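Local coordinates for probable adhesion protein (PDB 6R3Z) that binds divalent metal ions such as ferrous iron, manganese or nickel as a solute-binding protein, probably delivering iron to a transport system, at residues 171-176 with 220-225; 157-162 with 268-273. One frame throughout, in Å; residues are numbered along the deposited sequence.

Contact 1 of 2, residues 171-176 with 220-225; sequences FRVATI and VKVIFS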
loop_
_atom_site.group_PDB
_atom_site.type_symbol
_atom_site.label_atom_id
_atom_site.label_comp_id
_atom_site.label_asym_id
_atom_site.label_seq_id
_atom_site.Cartn_x
_atom_site.Cartn_y
_atom_site.Cartn_z
ATOM N N PHE A 171 24.911 1.685 0.858
ATOM C CA PHE A 171 23.760 1.387 0.006
ATOM C C PHE A 171 22.601 2.351 0.276
ATOM O O PHE A 171 21.670 2.022 1.010
ATOM C CB PHE A 171 23.332 -0.075 0.144
ATOM C CG PHE A 171 22.266 -0.534 -0.823
ATOM C CD1 PHE A 171 22.566 -0.754 -2.164
ATOM C CD2 PHE A 171 20.966 -0.771 -0.387
ATOM C CE1 PHE A 171 21.586 -1.209 -3.052
ATOM C CE2 PHE A 171 19.991 -1.243 -1.271
ATOM C CZ PHE A 171 20.308 -1.453 -2.600
ATOM N N ARG A 172 22.689 3.561 -0.282
ATOM C CA ARG A 172 21.613 4.547 -0.125
ATOM C C ARG A 172 20.569 4.329 -1.198
ATOM O O ARG A 172 20.897 4.025 -2.347
ATOM C CB ARG A 172 22.129 5.977 -0.125
ATOM C CG ARG A 172 22.755 6.417 1.213
ATOM C CD ARG A 172 23.030 7.916 1.176
ATOM N NE ARG A 172 23.787 8.409 2.334
ATOM C CZ ARG A 172 23.239 8.806 3.480
ATOM N NH1 ARG A 172 21.924 8.717 3.663
ATOM N NH2 ARG A 172 24.004 9.260 4.467
ATOM N N VAL A 173 19.303 4.511 -0.810
ATOM C CA VAL A 173 18.115 4.260 -1.628
ATOM C C VAL A 173 17.271 5.529 -1.792
ATOM O O VAL A 173 17.087 6.271 -0.836
ATOM C CB VAL A 173 17.289 3.146 -0.891
ATOM C CG1 VAL A 173 15.863 3.015 -1.407
ATOM C CG2 VAL A 173 18.013 1.801 -0.942
ATOM N N ALA A 174 16.733 5.734 -2.991
ATOM C CA ALA A 174 15.779 6.802 -3.278
ATOM C C ALA A 174 14.513 6.164 -3.905
ATOM O O ALA A 174 14.585 5.072 -4.477
ATOM C CB ALA A 174 16.380 7.820 -4.231
ATOM N N THR A 175 13.356 6.830 -3.780
ATOM C CA THR A 175 12.114 6.366 -4.398
ATOM C C THR A 175 11.444 7.562 -5.075
ATOM O O THR A 175 11.663 8.698 -4.648
ATOM C CB THR A 175 11.143 5.655 -3.424
ATOM O OG1 THR A 175 10.529 6.598 -2.526
ATOM C CG2 THR A 175 11.791 4.485 -2.658
ATOM N N ILE A 176 10.618 7.319 -6.103
ATOM C CA ILE A 176 9.887 8.434 -6.760
ATOM C C ILE A 176 8.699 8.823 -5.848
ATOM O O ILE A 176 8.572 9.990 -5.460
ATOM C CB ILE A 176 9.385 8.019 -8.182
ATOM C CG1 ILE A 176 10.553 7.745 -9.174
ATOM C CG2 ILE A 176 8.399 9.077 -8.756
ATOM C CD1 ILE A 176 11.493 8.900 -9.475
ATOM N N VAL A 220 23.696 8.135 -3.955
ATOM C CA VAL A 220 22.545 7.224 -3.889
ATOM C C VAL A 220 22.817 6.118 -4.916
ATOM O O VAL A 220 23.265 6.408 -6.025
ATOM C CB VAL A 220 21.200 7.969 -4.108
ATOM C CG1 VAL A 220 20.023 7.000 -4.311
ATOM C CG2 VAL A 220 20.916 8.924 -2.957
ATOM N N LYS A 221 22.618 4.866 -4.514
ATOM C CA LYS A 221 22.936 3.703 -5.343
ATOM C C LYS A 221 21.793 3.255 -6.241
ATOM O O LYS A 221 22.021 2.848 -7.390
ATOM C CB LYS A 221 23.450 2.535 -4.475
ATOM C CG LYS A 221 24.713 2.851 -3.650
ATOM C CD LYS A 221 25.965 3.130 -4.498
ATOM C CE LYS A 221 27.136 3.584 -3.663
ATOM N NZ LYS A 221 28.316 3.929 -4.514
ATOM N N VAL A 222 20.569 3.249 -5.695
ATOM C CA VAL A 222 19.406 2.757 -6.432
ATOM C C VAL A 222 18.222 3.704 -6.302
ATOM O O VAL A 222 18.107 4.418 -5.304
ATOM C CB VAL A 222 19.004 1.301 -6.028
ATOM C CG1 VAL A 222 20.183 0.328 -6.130
ATOM C CG2 VAL A 222 18.374 1.241 -4.639
ATOM N N ILE A 223 17.331 3.669 -7.305
ATOM C CA ILE A 223 16.072 4.395 -7.285
ATOM C C ILE A 223 14.941 3.402 -7.624
ATOM O O ILE A 223 15.063 2.629 -8.587
ATOM C CB ILE A 223 16.045 5.702 -8.135
ATOM C CG1 ILE A 223 14.732 6.507 -7.890
ATOM C CG2 ILE A 223 16.287 5.417 -9.635
ATOM C CD1 ILE A 223 14.842 8.034 -8.143
ATOM N N PHE A 224 13.874 3.409 -6.810
ATOM C CA PHE A 224 12.685 2.599 -7.041
ATOM C C PHE A 224 11.590 3.490 -7.596
ATOM O O PHE A 224 11.115 4.399 -6.897
ATOM C CB PHE A 224 12.214 1.865 -5.775
ATOM C CG PHE A 224 13.201 0.863 -5.230
ATOM C CD1 PHE A 224 13.377 -0.376 -5.844
ATOM C CD2 PHE A 224 13.965 1.156 -4.106
ATOM C CE1 PHE A 224 14.305 -1.299 -5.348
ATOM C CE2 PHE A 224 14.905 0.240 -3.618
ATOM C CZ PHE A 224 15.047 -0.999 -4.222
ATOM N N SER A 225 11.228 3.265 -8.871
ATOM C CA SER A 225 10.170 4.018 -9.547
ATOM C C SER A 225 8.809 3.287 -9.476
ATOM O O SER A 225 8.716 2.179 -8.946
ATOM C CB SER A 225 10.566 4.355 -10.989
ATOM O OG SER A 225 10.646 3.186 -11.789
#
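Val173 and Phe224 meet on one face of a parallel strand pair: CG1 of Val173 comes in at the edge of the Phe224 ring, in its plane, 3.7 Å from CE2. The other methyl of Val173, CG2, lies 3.8 Å from Val222 CG2, so the two branches of one valine serve two residues of strand 220-226. Phe171 extends this cluster. Its CG is anti to the backbone N (chi1 -172°), and the far part of its ring reaches Val222, with CE1 3.7 Å from CG1. Farther along, Thr175 CG2 lies near the plane of the Phe224 ring, beside that residue's CB. On the reverse face Ala174 CB touches Val220 CG1, and beyond it the Ile176 and Ile223 side chains cross at an angle, CD1 3.7 Å from CD1, with helices 205-217 and 234-241 packed over this side.

These are the two central strands of the four-stranded parallel sheet 193-194, 172-175, 220-226, 244-248, whose strand order 2-1-3-4 is that of a Rossmann-like half of a solute-binding protein. Backbone bonds hold the pair in register. Ala174 grips from both ends, its N donating to Val222 O and its O accepting from Phe224 N, each at 3.0 Å; Ile176 N then bonds to Phe224 O. Ala174 O also takes a CA-H contact from Ile223. At the start of the strands, Arg172 O receives Lys221 N at 2.9 Å.

Polar ends turn to partners elsewhere. Ser225 OG bonds to Ser247 on the next strand, and Thr175 OG1 to the backbone O of His177, a ligand of the nickel ion. Arg172 NH1 reaches Thr192, while Lys221 NZ forms a salt bridge with Asp219.

Contact 2 of 2, residues 157-162 with 268-273; sequences ADALAR and NLDTVV. With EDO (1,2-ethanediol), chain H; EDO (1,2-ethanediol), chain I.
Ala159 and Asp270 bring the backbones closest, their CA atoms 5.6 Å apart, where helix 138-160 comes alongside helix 260-277. The side chain at the closest point is a methyl: Ala159 CB points at the other helix and lies 3.6 Å from Leu269 CB. One turn on, Val273 spreads its two methyls over the backbone of the first segment, CG2 against Ala159 O and CG1 3.5 Å from Arg162 O, the latter also near Arg162 CB.

Polar groups lie along one edge of this contact. A water donates to both Ala159 O and Asp270 OD1, at 3.0 and 2.8 Å, and so bridges the helices. Asp270 also accepts from both hydroxyls of one 1,2-ethanediol, probably a crystallisation additive, whose C2 sits over one face of the Arg162 guanidinium, offset toward its rim. The arginine chain bends at its second torsion, and its NH2 bonds back to Asp158 O at 2.9 Å from above the carbonyl plane. A second ethanediol takes NH1 on O1 and NH2 on O2, the latter bond nearly straight at 174°.

Phe187, in the loop after helix 181-185, touches Leu160, Leu269 and Val273, filling in beside the two helices. From the far side of helix 260-277, Asn268 and Thr271 pack on strand 244-248.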
loop_
_atom_site.group_PDB
_atom_site.type_symbol
_atom_site.label_atom_id
_atom_site.label_comp_id
_atom_site.label_asym_id
_atom_site.label_seq_id
_atom_site.Cartn_x
_atom_site.Cartn_y
_atom_site.Cartn_z
ATOM N N ALA A 157 9.387 -14.795 3.998
ATOM C CA ALA A 157 10.448 -15.780 4.210
ATOM C C ALA A 157 11.032 -16.240 2.863
ATOM O O ALA A 157 12.256 -16.310 2.737
ATOM C CB ALA A 157 9.909 -16.985 4.989
ATOM N N ASP A 158 10.162 -16.508 1.857
ATOM C CA ASP A 158 10.567 -16.967 0.519
ATOM C C ASP A 158 11.420 -15.918 -0.194
ATOM O O ASP A 158 12.464 -16.259 -0.768
ATOM C CB ASP A 158 9.357 -17.377 -0.327
ATOM C CG ASP A 158 8.688 -18.674 0.109
ATOM O OD1 ASP A 158 9.313 -19.438 0.887
ATOM O OD2 ASP A 158 7.548 -18.928 -0.328
ATOM N N ALA A 159 11.028 -14.630 -0.082
ATOM C CA ALA A 159 11.807 -13.549 -0.663
ATOM C C ALA A 159 13.193 -13.450 0.033
ATOM O O ALA A 159 14.214 -13.396 -0.652
ATOM C CB ALA A 159 11.051 -12.242 -0.520
ATOM N N LEU A 160 13.224 -13.510 1.384
ATOM C CA LEU A 160 14.466 -13.426 2.155
ATOM C C LEU A 160 15.407 -14.614 1.944
ATOM O O LEU A 160 16.617 -14.477 2.137
ATOM C CB LEU A 160 14.196 -13.209 3.645
ATOM C CG LEU A 160 13.547 -11.863 4.026
ATOM C CD1 LEU A 160 13.355 -11.772 5.536
ATOM C CD2 LEU A 160 14.385 -10.674 3.551
ATOM N N ALA A 161 14.854 -15.777 1.536
ATOM C CA ALA A 161 15.634 -16.980 1.229
ATOM C C ALA A 161 16.559 -16.743 0.017
ATOM O O ALA A 161 17.480 -17.542 -0.215
ATOM C CB ALA A 161 14.700 -18.158 0.957
ATOM N N ARG A 162 16.319 -15.638 -0.749
ATOM C CA ARG A 162 17.148 -15.283 -1.886
ATOM C C ARG A 162 18.126 -14.158 -1.533
ATOM O O ARG A 162 18.891 -13.707 -2.395
ATOM C CB ARG A 162 16.267 -14.928 -3.093
ATOM C CG ARG A 162 15.701 -16.181 -3.745
ATOM C CD ARG A 162 14.220 -16.115 -4.010
ATOM N NE ARG A 162 13.777 -17.341 -4.689
ATOM C CZ ARG A 162 13.144 -18.349 -4.098
ATOM N NH1 ARG A 162 12.795 -19.422 -4.798
ATOM N NH2 ARG A 162 12.845 -18.289 -2.803
ATOM N N ASN A 268 7.390 -7.229 -5.250
ATOM C CA ASN A 268 8.018 -6.063 -4.607
ATOM C C ASN A 268 9.243 -6.517 -3.794
ATOM O O ASN A 268 10.345 -6.009 -3.989
ATOM C CB ASN A 268 7.022 -5.352 -3.702
ATOM C CG ASN A 268 6.167 -4.364 -4.468
ATOM O OD1 ASN A 268 6.411 -4.090 -5.651
ATOM N ND2 ASN A 268 5.159 -3.813 -3.805
ATOM N N LEU A 269 9.045 -7.496 -2.915
ATOM C CA LEU A 269 10.141 -8.039 -2.108
ATOM C C LEU A 269 11.269 -8.642 -2.965
ATOM O O LEU A 269 12.443 -8.461 -2.637
ATOM C CB LEU A 269 9.600 -9.039 -1.074
ATOM C CG LEU A 269 8.717 -8.441 0.053
ATOM C CD1 LEU A 269 8.200 -9.529 0.985
ATOM C CD2 LEU A 269 9.470 -7.409 0.884
ATOM N N ASP A 270 10.922 -9.332 -4.066
ATOM C CA ASP A 270 11.921 -9.937 -4.962
ATOM C C ASP A 270 12.771 -8.850 -5.627
ATOM O O ASP A 270 13.972 -9.031 -5.778
ATOM C CB ASP A 270 11.259 -10.804 -6.037
ATOM C CG ASP A 270 10.691 -12.111 -5.528
ATOM O OD1 ASP A 270 11.108 -12.555 -4.424
ATOM O OD2 ASP A 270 9.829 -12.689 -6.226
ATOM N N THR A 271 12.134 -7.717 -6.026
ATOM C CA THR A 271 12.837 -6.604 -6.671
ATOM C C THR A 271 13.804 -5.939 -5.676
ATOM O O THR A 271 14.953 -5.680 -6.036
ATOM C CB THR A 271 11.825 -5.637 -7.309
ATOM O OG1 THR A 271 11.134 -6.339 -8.366
ATOM C CG2 THR A 271 12.494 -4.368 -7.863
ATOM N N VAL A 272 13.364 -5.734 -4.414
ATOM C CA VAL A 272 14.242 -5.163 -3.384
ATOM C C VAL A 272 15.436 -6.109 -3.164
ATOM O O VAL A 272 16.576 -5.639 -3.121
ATOM C CB VAL A 272 13.494 -4.835 -2.067
ATOM C CG1 VAL A 272 14.464 -4.317 -0.999
ATOM C CG2 VAL A 272 12.382 -3.805 -2.323
ATOM N N VAL A 273 15.167 -7.435 -3.039
ATOM C CA VAL A 273 16.233 -8.423 -2.871
ATOM C C VAL A 273 17.202 -8.370 -4.061
ATOM O O VAL A 273 18.410 -8.346 -3.857
ATOM C CB VAL A 273 15.673 -9.845 -2.616
ATOM C CG1 VAL A 273 16.757 -10.918 -2.789
ATOM C CG2 VAL A 273 15.045 -9.936 -1.226
HETATM C C1 EDO H . 10.043 -16.380 -5.244
HETATM O O1 EDO H . 10.907 -15.497 -5.943
HETATM C C2 EDO H . 10.265 -16.186 -3.735
HETATM O O2 EDO H . 10.088 -14.820 -3.401
HETATM C C1 EDO I . 10.678 -22.242 -2.860
HETATM O O1 EDO I . 10.707 -21.276 -3.903
HETATM C C2 EDO I . 10.424 -21.543 -1.503
HETATM O O2 EDO I . 11.425 -20.558 -1.253
HETATM O O HOH W 1 13.745 -12.655 -3.471
#

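The two contacts lie with their centres 17 Å apart and their nearest atoms about 4 Å apart, without touching. Along the chain contact 1 is nested inside contact 2: helix 138-160 leads into 157-162, strand 172-175 follows directly, then come strands 220-226 and 244-248, and helix 260-277 closes the loop at 268-273. Contact 1 forms the middle of the parallel sheet, while contact 2 joins the long helix leading into this half of the protein to its last helix. Strand 244-248 relates them, pairing with 220-226 and packing against helix 260-277. The nickel ion lies about 10 Å from the side chain of Thr175 in contact 1, whereas contact 2 is away from the metal site.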